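Long-range contacts in COG3291: FOG: PKD repeat (Clostridium thermocellum, PDB 1WMX), which is the family 30 carbohydrate-binding module of CelJ, a larger protein that probably acts as a cellulase: residues E98-G103 / F168-S173; W64-T69 / L158-R163; E88-G93 / W133-I138. All coordinates share one frame; numbering follows the deposited sequence.

From the N terminus, residues 64-69 open the first loop, and interaction 2 closes it at 158-163. Interaction 3 lies within that span and joins 88-93 to 133-138. Interaction 1 starts at 98-103, inside both loops, and ends at 168-173, beyond both, so it crosses each of them. Interactions 2 and 3 pair antiparallel strands, each in a different sheet. Interaction 1 bridges the two sheets through side chains. It also touches both other contacts through backbone: Val101 and Gly103 meet Ser161 and Val159, while Trp171 and Ser173 meet Lys92 and Asp90. Interactions 2 and 3 do not touch each other.

Interaction 1: residues E98-G103 / F168-S173; sequences EDFVIG and FTVWFS
The Phe100 ring barely overlaps that of Phe168, because the two planes are near parallel, at 13°, but slid apart. Their centroids are 5.5 Å apart. The closest atoms are Phe100 CD2 and Phe168 CZ, 3.6 Å apart. The far end of Phe100 meets Phe172 tip to tip. Here Phe100 CZ lies 3.4 Å from Phe172 CZ, near the plane of the Phe172 ring. These two rings are rim to rim, with planes 58° apart, and neither covers the face of the other. The three phenylalanines form an aromatic cluster between the two sheets of an antiparallel beta sandwich. Val170 adds to this apolar patch: its CG2 reaches Phe100 CE2 at 3.9 Å. Its other methyl, CG1, packs 3.7 Å from Glu98 CB.

The Glu98 chain then crosses Phe168, with Glu98 CG 3.8 Å from Phe168 CB. A bend at chi2 (83°) sets CD toward the backbone of Thr169. There a water donates to Glu98 OE1 at 2.7 Å and accepts from Thr169 N at 3.0 Å. Glu98 OE1 also accepts from the backbone N of Glu95 and of Gly96. Three donors thus grip this one oxygen of Glu98, a buried residue. Outside these segments, the Phe172 ring stacks on Phe160 and meets Phe89. Val170 also touches Leu53 of strand 48-55 and Ile91 of strand 86-93.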
loop_
_atom_site.group_PDB
_atom_site.type_symbol
_atom_site.label_atom_id
_atom_site.label_comp_id
_atom_site.label_asym_id
_atom_site.label_seq_id
_atom_site.Cartn_x
_atom_site.Cartn_y
_atom_site.Cartn_z
ATOM N N GLU B 98 -16.596 -16.498 -1.388
ATOM C CA GLU B 98 -15.433 -15.880 -0.732
ATOM C C GLU B 98 -14.995 -14.699 -1.592
ATOM O O GLU B 98 -15.076 -14.752 -2.823
ATOM C CB GLU B 98 -14.256 -16.869 -0.627
ATOM C CG GLU B 98 -14.494 -18.044 0.310
ATOM C CD GLU B 98 -15.255 -19.177 -0.346
ATOM O OE1 GLU B 98 -15.524 -20.217 0.331
ATOM O OE2 GLU B 98 -15.618 -19.073 -1.567
ATOM N N ASP B 99 -14.537 -13.643 -0.953
ATOM C CA ASP B 99 -14.083 -12.457 -1.687
ATOM C C ASP B 99 -12.944 -11.772 -0.929
ATOM O O ASP B 99 -12.879 -11.813 0.302
ATOM C CB ASP B 99 -15.248 -11.485 -1.867
ATOM C CG ASP B 99 -14.921 -10.367 -2.834
ATOM O OD1 ASP B 99 -14.336 -10.642 -3.933
ATOM O OD2 ASP B 99 -15.231 -9.170 -2.535
ATOM N N PHE B 100 -12.056 -11.151 -1.691
ATOM C CA PHE B 100 -10.895 -10.449 -1.121
ATOM C C PHE B 100 -10.225 -9.595 -2.203
ATOM O O PHE B 100 -10.564 -9.676 -3.384
ATOM C CB PHE B 100 -9.895 -11.474 -0.563
ATOM C CG PHE B 100 -9.560 -12.588 -1.544
ATOM C CD1 PHE B 100 -8.638 -12.362 -2.565
ATOM C CD2 PHE B 100 -10.175 -13.837 -1.430
ATOM C CE1 PHE B 100 -8.334 -13.376 -3.477
ATOM C CE2 PHE B 100 -9.874 -14.857 -2.343
ATOM C CZ PHE B 100 -8.953 -14.625 -3.369
ATOM N N VAL B 101 -9.277 -8.778 -1.783
ATOM C CA VAL B 101 -8.563 -7.895 -2.714
ATOM C C VAL B 101 -7.438 -8.646 -3.419
ATOM O O VAL B 101 -6.739 -9.462 -2.822
ATOM C CB VAL B 101 -7.965 -6.715 -1.978
ATOM C CG1 VAL B 101 -7.268 -5.755 -2.946
ATOM C CG2 VAL B 101 -9.035 -5.938 -1.217
ATOM N N ILE B 102 -7.276 -8.354 -4.695
ATOM C CA ILE B 102 -6.231 -8.983 -5.509
ATOM C C ILE B 102 -5.651 -7.937 -6.456
ATOM O O ILE B 102 -6.385 -7.132 -7.036
ATOM C CB ILE B 102 -6.821 -10.153 -6.314
ATOM C CG1 ILE B 102 -5.742 -10.847 -7.164
ATOM C CG2 ILE B 102 -7.939 -9.692 -7.253
ATOM C CD1 ILE B 102 -6.176 -12.192 -7.747
ATOM N N GLY B 103 -4.332 -7.948 -6.603
ATOM C CA GLY B 103 -3.661 -6.978 -7.488
ATOM C C GLY B 103 -2.153 -7.218 -7.560
ATOM O O GLY B 103 -1.670 -8.320 -7.295
ATOM N N PHE B 168 -12.344 -17.166 5.986
ATOM C CA PHE B 168 -12.651 -17.921 4.769
ATOM C C PHE B 168 -11.465 -18.744 4.286
ATOM O O PHE B 168 -10.352 -18.611 4.795
ATOM C CB PHE B 168 -13.071 -16.965 3.650
ATOM C CG PHE B 168 -11.922 -16.185 3.054
ATOM C CD1 PHE B 168 -11.194 -16.695 1.980
ATOM C CD2 PHE B 168 -11.535 -14.963 3.599
ATOM C CE1 PHE B 168 -10.093 -16.001 1.463
ATOM C CE2 PHE B 168 -10.437 -14.262 3.088
ATOM C CZ PHE B 168 -9.716 -14.784 2.020
ATOM N N THR B 169 -11.713 -19.578 3.280
ATOM C CA THR B 169 -10.675 -20.418 2.703
ATOM C C THR B 169 -10.900 -20.647 1.222
ATOM O O THR B 169 -12.012 -20.940 0.794
ATOM C CB THR B 169 -10.626 -21.792 3.380
ATOM O OG1 THR B 169 -10.470 -21.621 4.791
ATOM C CG2 THR B 169 -9.461 -22.616 2.836
ATOM N N VAL B 170 -9.835 -20.484 0.444
ATOM C CA VAL B 170 -9.866 -20.734 -0.992
ATOM C C VAL B 170 -8.557 -21.431 -1.320
ATOM O O VAL B 170 -7.614 -21.426 -0.521
ATOM C CB VAL B 170 -9.972 -19.447 -1.849
ATOM C CG1 VAL B 170 -11.315 -18.786 -1.630
ATOM C CG2 VAL B 170 -8.829 -18.503 -1.525
ATOM N N TRP B 171 -8.513 -22.035 -2.495
ATOM C CA TRP B 171 -7.343 -22.746 -2.961
ATOM C C TRP B 171 -7.054 -22.252 -4.369
ATOM O O TRP B 171 -7.971 -22.074 -5.166
ATOM C CB TRP B 171 -7.639 -24.246 -2.960
ATOM C CG TRP B 171 -7.696 -24.840 -1.584
ATOM C CD1 TRP B 171 -6.654 -25.394 -0.883
ATOM C CD2 TRP B 171 -8.845 -24.938 -0.733
ATOM N NE1 TRP B 171 -7.088 -25.834 0.341
ATOM C CE2 TRP B 171 -8.429 -25.567 0.463
ATOM C CE3 TRP B 171 -10.187 -24.556 -0.864
ATOM C CZ2 TRP B 171 -9.306 -25.825 1.525
ATOM C CZ3 TRP B 171 -11.064 -24.809 0.192
ATOM C CH2 TRP B 171 -10.617 -25.438 1.370
ATOM N N PHE B 172 -5.785 -22.002 -4.665
ATOM C CA PHE B 172 -5.399 -21.523 -5.985
ATOM C C PHE B 172 -4.622 -22.613 -6.709
ATOM O O PHE B 172 -4.038 -23.501 -6.093
ATOM C CB PHE B 172 -4.505 -20.269 -5.902
ATOM C CG PHE B 172 -5.189 -19.035 -5.350
ATOM C CD1 PHE B 172 -5.306 -18.835 -3.975
ATOM C CD2 PHE B 172 -5.680 -18.052 -6.210
ATOM C CE1 PHE B 172 -5.896 -17.666 -3.460
ATOM C CE2 PHE B 172 -6.273 -16.883 -5.711
ATOM C CZ PHE B 172 -6.379 -16.692 -4.326
ATOM N N SER B 173 -4.602 -22.525 -8.025
ATOM C CA SER B 173 -3.872 -23.482 -8.834
ATOM C C SER B 173 -3.402 -22.791 -10.103
ATOM O O SER B 173 -4.044 -21.860 -10.581
ATOM C CB SER B 173 -4.780 -24.667 -9.195
ATOM O OG SER B 173 -4.106 -25.576 -10.049
HETATM O O HOH W 1 -14.646 -20.254 2.900
#

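Interaction 2: residues W64-T69 / L158-R163; sequences WISLLT and LVFSKR
Ile65 to Leu68 pair antiparallel with Leu158 to Ser161, the two strand axes running at 164° to each other. Ser66 with Phe160 and Leu68 with Leu158 are the hydrogen-bonded pairs, and each forms two N-H...O bonds. Ile65 with Ser161 and Leu67 with Val159 are the non-hydrogen-bonded pairs. One further bond, Lys162 N to Trp64 O at 3.2 Å, extends the pairing past the last bridge.

The Trp64 indole lies flat over this same end of the partner segment. One face of the ring covers the peptide between Ser161 and Lys162, with Lys162 N 3.3 Å above its plane, over the centre. Lys162 CB makes a CH-pi contact, 3.6 Å from the centroid of the five-membered ring of Trp64. The end of the lysine chain leads away.

Trp64 CZ3 also comes within 4.0 Å of Phe160 CB. On the sheet face of Ser66, Leu68 and Phe160, Leu68 CD1 touches Phe160 CE1 at 3.8 Å. Leu67 and Val159 lie side by side on the other face, and Leu67 CD2 is 3.7 Å from Val159 CG1. Leu67 also packs on Tyr113 of the second subunit.

Ser66 OG is hydrogen-bonded to Ser23 OG. Strand 21-25 flanks 64-69, and strand 101-106 flanks 155-161, in the five-stranded antiparallel sheet of the module's beta sandwich. Trp64, Leu68 and Phe160 pack against strand 48-55 of the facing sheet.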
loop_
_atom_site.group_PDB
_atom_site.type_symbol
_atom_site.label_atom_id
_atom_site.label_comp_id
_atom_site.label_asym_id
_atom_site.label_seq_id
_atom_site.Cartn_x
_atom_site.Cartn_y
_atom_site.Cartn_z
ATOM N N TRP B 64 -4.782 -8.243 6.813
ATOM C CA TRP B 64 -4.000 -9.418 6.454
ATOM C C TRP B 64 -3.621 -9.226 5.000
ATOM O O TRP B 64 -4.397 -8.685 4.210
ATOM C CB TRP B 64 -4.771 -10.731 6.644
ATOM C CG TRP B 64 -6.003 -10.902 5.818
ATOM C CD1 TRP B 64 -7.293 -10.762 6.241
ATOM C CD2 TRP B 64 -6.073 -11.277 4.437
ATOM N NE1 TRP B 64 -8.161 -11.031 5.214
ATOM C CE2 TRP B 64 -7.442 -11.349 4.092
ATOM C CE3 TRP B 64 -5.112 -11.560 3.456
ATOM C CZ2 TRP B 64 -7.880 -11.692 2.806
ATOM C CZ3 TRP B 64 -5.546 -11.902 2.177
ATOM C CH2 TRP B 64 -6.921 -11.964 1.865
ATOM N N ILE B 65 -2.418 -9.656 4.651
ATOM C CA ILE B 65 -1.935 -9.500 3.295
ATOM C C ILE B 65 -1.089 -10.692 2.879
ATOM O O ILE B 65 -0.491 -11.357 3.713
ATOM C CB ILE B 65 -1.081 -8.232 3.189
ATOM C CG1 ILE B 65 -0.734 -7.948 1.734
ATOM C CG2 ILE B 65 0.191 -8.396 4.020
ATOM C CD1 ILE B 65 0.012 -6.643 1.543
ATOM N N SER B 66 -1.063 -10.973 1.581
ATOM C CA SER B 66 -0.238 -12.051 1.062
ATOM C C SER B 66 0.518 -11.535 -0.151
ATOM O O SER B 66 -0.100 -11.114 -1.129
ATOM C CB SER B 66 -1.085 -13.253 0.653
ATOM O OG SER B 66 -0.252 -14.280 0.133
ATOM N N LEU B 67 1.847 -11.550 -0.085
ATOM C CA LEU B 67 2.668 -11.096 -1.204
ATOM C C LEU B 67 3.378 -12.291 -1.835
ATOM O O LEU B 67 4.099 -13.023 -1.164
ATOM C CB LEU B 67 3.705 -10.061 -0.736
ATOM C CG LEU B 67 3.164 -8.758 -0.121
ATOM C CD1 LEU B 67 4.280 -8.010 0.577
ATOM C CD2 LEU B 67 2.537 -7.894 -1.195
ATOM N N LEU B 68 3.154 -12.492 -3.129
ATOM C CA LEU B 68 3.788 -13.586 -3.859
ATOM C C LEU B 68 4.721 -12.977 -4.908
ATOM O O LEU B 68 4.272 -12.407 -5.899
ATOM C CB LEU B 68 2.723 -14.457 -4.525
ATOM C CG LEU B 68 1.657 -15.059 -3.599
ATOM C CD1 LEU B 68 0.600 -15.755 -4.431
ATOM C CD2 LEU B 68 2.302 -16.029 -2.609
ATOM N N THR B 69 6.024 -13.102 -4.687
ATOM C CA THR B 69 6.999 -12.526 -5.596
ATOM C C THR B 69 7.055 -13.210 -6.963
ATOM O O THR B 69 6.766 -14.404 -7.096
ATOM C CB THR B 69 8.416 -12.561 -4.985
ATOM O OG1 THR B 69 8.805 -13.919 -4.784
ATOM C CG2 THR B 69 8.454 -11.843 -3.636
ATOM N N LEU B 158 2.596 -10.056 -6.656
ATOM C CA LEU B 158 1.161 -10.249 -6.719
ATOM C C LEU B 158 0.688 -10.111 -5.304
ATOM O O LEU B 158 1.457 -10.422 -4.363
ATOM C CB LEU B 158 0.896 -11.621 -7.341
ATOM C CG LEU B 158 -0.477 -12.202 -7.029
ATOM C CD1 LEU B 158 -1.626 -11.436 -7.688
ATOM C CD2 LEU B 158 -0.617 -13.652 -7.503
ATOM N N VAL B 159 -0.543 -9.642 -5.177
ATOM C CA VAL B 159 -1.097 -9.384 -3.850
ATOM C C VAL B 159 -2.532 -9.894 -3.700
ATOM O O VAL B 159 -3.418 -9.594 -4.502
ATOM C CB VAL B 159 -1.065 -7.874 -3.604
ATOM C CG1 VAL B 159 -1.024 -7.518 -2.122
ATOM C CG2 VAL B 159 0.165 -7.194 -4.230
ATOM N N PHE B 160 -2.699 -10.407 -2.413
ATOM C CA PHE B 160 -4.021 -10.826 -1.932
ATOM C C PHE B 160 -4.165 -9.995 -0.661
ATOM O O PHE B 160 -3.185 -9.792 0.062
ATOM C CB PHE B 160 -4.071 -12.316 -1.555
ATOM C CG PHE B 160 -3.868 -13.249 -2.716
ATOM C CD1 PHE B 160 -3.326 -14.516 -2.512
ATOM C CD2 PHE B 160 -4.191 -12.855 -4.013
ATOM C CE1 PHE B 160 -3.103 -15.379 -3.584
ATOM C CE2 PHE B 160 -3.972 -13.709 -5.087
ATOM C CZ PHE B 160 -3.426 -14.974 -4.876
ATOM N N SER B 161 -5.371 -9.526 -0.373
ATOM C CA SER B 161 -5.554 -8.703 0.804
ATOM C C SER B 161 -6.995 -8.676 1.310
ATOM O O SER B 161 -7.948 -8.943 0.566
ATOM C CB SER B 161 -5.072 -7.284 0.495
ATOM O OG SER B 161 -5.015 -6.511 1.670
ATOM N N LYS B 162 -7.133 -8.337 2.587
ATOM C CA LYS B 162 -8.427 -8.279 3.239
ATOM C C LYS B 162 -9.440 -7.412 2.518
ATOM O O LYS B 162 -9.126 -6.323 2.042
ATOM C CB LYS B 162 -8.265 -7.777 4.677
ATOM C CG LYS B 162 -9.570 -7.513 5.409
ATOM C CD LYS B 162 -9.300 -7.053 6.828
ATOM C CE LYS B 162 -10.580 -6.706 7.554
ATOM N NZ LYS B 162 -11.279 -5.567 6.897
ATOM N N ARG B 163 -10.666 -7.916 2.453
ATOM C CA ARG B 163 -11.781 -7.211 1.838
ATOM C C ARG B 163 -12.776 -7.012 2.990
ATOM O O ARG B 163 -13.048 -5.888 3.410
ATOM C CB ARG B 163 -12.384 -8.078 0.738
ATOM C CG ARG B 163 -13.756 -7.664 0.257
ATOM C CD ARG B 163 -13.759 -6.348 -0.487
ATOM N NE ARG B 163 -14.890 -6.288 -1.408
ATOM C CZ ARG B 163 -15.640 -5.212 -1.612
ATOM N NH1 ARG B 163 -15.385 -4.086 -0.953
ATOM N NH2 ARG B 163 -16.645 -5.261 -2.481
#

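Interaction 3: residues E88-G93 / W133-I138; sequences EFDIKG and WQHVKI
Phe89 and Val136 form a hydrogen-bonded antiparallel pair within one sheet of the beta sandwich. Val136 N gives a 2.9 Å bond to Phe89 O, and Phe89 N a longer one of 3.3 Å to Val136 O. Ile91 and Gln134 form the next such pair, with both N-H groups used. Gln134 NE2 donates to Thr128 O and to a water, whose oxygen lies 3.1 Å from Ile91 O and may donate to it.

Lys92 lays its extended chain across a face of the Trp133 indole. Lys92 CD makes a CH-pi contact 3.6 Å from the centroid of the Trp133 five-membered ring. Lys92 NZ and Trp133 NE1 each donate weakly to one shared water.

Glu88 and Lys137 run side by side, with Glu88 CD 3.4 Å from Lys137 CD. Glu88 OE1 is hydrogen-bonded to Thr178 OG1 and stays 4.5 Å from Lys137 NZ, beyond a salt bridge. Lys137 has a cation-pi contact with Tyr86 and a long, weak ion pair with Asp181. Phe89, Ile91 and Val136 face inward, where Phe89 touches Ile102 of strand 101-106. The His135 ring has Glu88 OE2 and Asp90 OD2 at its edge. Glu88 and, from further off, Asp90 may favour a protonated His135.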
loop_
_atom_site.group_PDB
_atom_site.type_symbol
_atom_site.label_atom_id
_atom_site.label_comp_id
_atom_site.label_asym_id
_atom_site.label_seq_id
_atom_site.Cartn_x
_atom_site.Cartn_y
_atom_site.Cartn_z
ATOM N N GLU B 88 -4.025 -15.275 -14.752
ATOM C CA GLU B 88 -4.916 -16.433 -14.741
ATOM C C GLU B 88 -4.577 -17.382 -13.602
ATOM O O GLU B 88 -3.433 -17.454 -13.142
ATOM C CB GLU B 88 -4.819 -17.169 -16.072
ATOM C CG GLU B 88 -5.027 -16.245 -17.275
ATOM C CD GLU B 88 -5.100 -16.998 -18.591
ATOM O OE1 GLU B 88 -4.777 -16.409 -19.672
ATOM O OE2 GLU B 88 -5.484 -18.212 -18.600
ATOM N N PHE B 89 -5.607 -18.090 -13.175
ATOM C CA PHE B 89 -5.502 -19.062 -12.089
ATOM C C PHE B 89 -6.843 -19.778 -11.911
ATOM O O PHE B 89 -7.885 -19.318 -12.381
ATOM C CB PHE B 89 -5.130 -18.327 -10.781
ATOM C CG PHE B 89 -6.150 -17.264 -10.361
ATOM C CD1 PHE B 89 -7.277 -17.623 -9.618
ATOM C CD2 PHE B 89 -5.962 -15.926 -10.715
ATOM C CE1 PHE B 89 -8.212 -16.649 -9.237
ATOM C CE2 PHE B 89 -6.897 -14.954 -10.336
ATOM C CZ PHE B 89 -8.021 -15.317 -9.597
ATOM N N ASP B 90 -6.803 -20.911 -11.248
ATOM C CA ASP B 90 -8.021 -21.661 -10.945
ATOM C C ASP B 90 -8.232 -21.498 -9.466
ATOM O O ASP B 90 -7.264 -21.399 -8.712
ATOM C CB ASP B 90 -7.867 -23.130 -11.304
ATOM C CG ASP B 90 -7.556 -23.330 -12.757
ATOM O OD1 ASP B 90 -6.401 -23.742 -13.089
ATOM O OD2 ASP B 90 -8.455 -23.079 -13.623
ATOM N N ILE B 91 -9.476 -21.464 -9.056
ATOM C CA ILE B 91 -9.801 -21.284 -7.640
ATOM C C ILE B 91 -11.117 -21.983 -7.296
ATOM O O ILE B 91 -11.925 -22.289 -8.174
ATOM C CB ILE B 91 -9.943 -19.787 -7.340
ATOM C CG1 ILE B 91 -10.157 -19.526 -5.838
ATOM C CG2 ILE B 91 -11.126 -19.178 -8.106
ATOM C CD1 ILE B 91 -10.291 -18.041 -5.477
ATOM N N LYS B 92 -11.289 -22.222 -6.010
ATOM C CA LYS B 92 -12.497 -22.852 -5.455
ATOM C C LYS B 92 -12.513 -22.545 -3.966
ATOM O O LYS B 92 -11.481 -22.606 -3.296
ATOM C CB LYS B 92 -12.493 -24.364 -5.719
ATOM C CG LYS B 92 -11.770 -25.191 -4.672
ATOM C CD LYS B 92 -12.041 -26.680 -4.850
ATOM C CE LYS B 92 -11.416 -27.524 -3.751
ATOM N NZ LYS B 92 -11.728 -28.957 -3.887
ATOM N N GLY B 93 -13.684 -22.207 -3.461
ATOM C CA GLY B 93 -13.830 -21.842 -2.042
ATOM C C GLY B 93 -14.306 -23.009 -1.189
ATOM O O GLY B 93 -14.792 -24.021 -1.693
ATOM N N TRP B 133 -14.062 -26.064 -8.816
ATOM C CA TRP B 133 -12.963 -25.333 -9.453
ATOM C C TRP B 133 -13.438 -24.509 -10.652
ATOM O O TRP B 133 -14.246 -24.959 -11.462
ATOM C CB TRP B 133 -11.895 -26.301 -9.939
ATOM C CG TRP B 133 -11.038 -26.856 -8.812
ATOM C CD1 TRP B 133 -11.164 -28.060 -8.224
ATOM C CD2 TRP B 133 -9.952 -26.177 -8.196
ATOM N NE1 TRP B 133 -10.154 -28.165 -7.236
ATOM C CE2 TRP B 133 -9.438 -27.042 -7.229
ATOM C CE3 TRP B 133 -9.361 -24.916 -8.379
ATOM C CZ2 TRP B 133 -8.338 -26.708 -6.421
ATOM C CZ3 TRP B 133 -8.263 -24.590 -7.564
ATOM C CH2 TRP B 133 -7.772 -25.454 -6.625
ATOM N N GLN B 134 -12.912 -23.302 -10.729
ATOM C CA GLN B 134 -13.216 -22.373 -11.822
ATOM C C GLN B 134 -11.926 -21.721 -12.295
ATOM O O GLN B 134 -11.048 -21.393 -11.495
ATOM C CB GLN B 134 -14.152 -21.250 -11.358
ATOM C CG GLN B 134 -15.541 -21.698 -10.949
ATOM C CD GLN B 134 -16.490 -20.516 -10.802
ATOM O OE1 GLN B 134 -16.843 -19.879 -11.806
ATOM N NE2 GLN B 134 -16.915 -20.191 -9.598
ATOM N N HIS B 135 -11.801 -21.538 -13.586
ATOM C CA HIS B 135 -10.623 -20.871 -14.128
ATOM C C HIS B 135 -11.009 -19.422 -14.354
ATOM O O HIS B 135 -11.974 -19.130 -15.061
ATOM C CB HIS B 135 -10.189 -21.510 -15.445
ATOM C CG HIS B 135 -8.953 -20.850 -16.019
ATOM N ND1 HIS B 135 -9.006 -19.612 -16.645
ATOM C CD2 HIS B 135 -7.658 -21.242 -16.056
ATOM C CE1 HIS B 135 -7.784 -19.289 -17.028
ATOM N NE2 HIS B 135 -6.964 -20.252 -16.684
ATOM N N VAL B 136 -10.269 -18.505 -13.752
ATOM C CA VAL B 136 -10.590 -17.081 -13.912
ATOM C C VAL B 136 -9.430 -16.339 -14.581
ATOM O O VAL B 136 -8.257 -16.684 -14.427
ATOM C CB VAL B 136 -10.920 -16.450 -12.546
ATOM C CG1 VAL B 136 -10.637 -17.411 -11.389
ATOM C CG2 VAL B 136 -10.135 -15.160 -12.292
ATOM N N LYS B 137 -9.792 -15.323 -15.338
ATOM C CA LYS B 137 -8.814 -14.500 -16.049
ATOM C C LYS B 137 -9.063 -13.031 -15.723
ATOM O O LYS B 137 -10.142 -12.498 -15.993
ATOM C CB LYS B 137 -8.937 -14.717 -17.564
ATOM C CG LYS B 137 -8.806 -16.182 -17.983
ATOM C CD LYS B 137 -8.293 -16.340 -19.412
ATOM C CE LYS B 137 -9.178 -15.645 -20.444
ATOM N NZ LYS B 137 -8.677 -15.812 -21.823
ATOM N N ILE B 138 -8.125 -12.462 -14.892
ATOM C CA ILE B 138 -8.148 -11.011 -14.686
ATOM C C ILE B 138 -7.247 -10.374 -15.729
ATOM O O ILE B 138 -6.084 -10.756 -15.898
ATOM C CB ILE B 138 -7.693 -10.715 -13.273
ATOM C CG1 ILE B 138 -8.618 -11.378 -12.249
ATOM C CG2 ILE B 138 -7.676 -9.219 -12.952
ATOM C CD1 ILE B 138 -8.189 -11.153 -10.806
HETATM O O HOH W 2 -14.918 -21.758 -7.786
HETATM O O HOH W 3 -9.803 -31.132 -5.597
#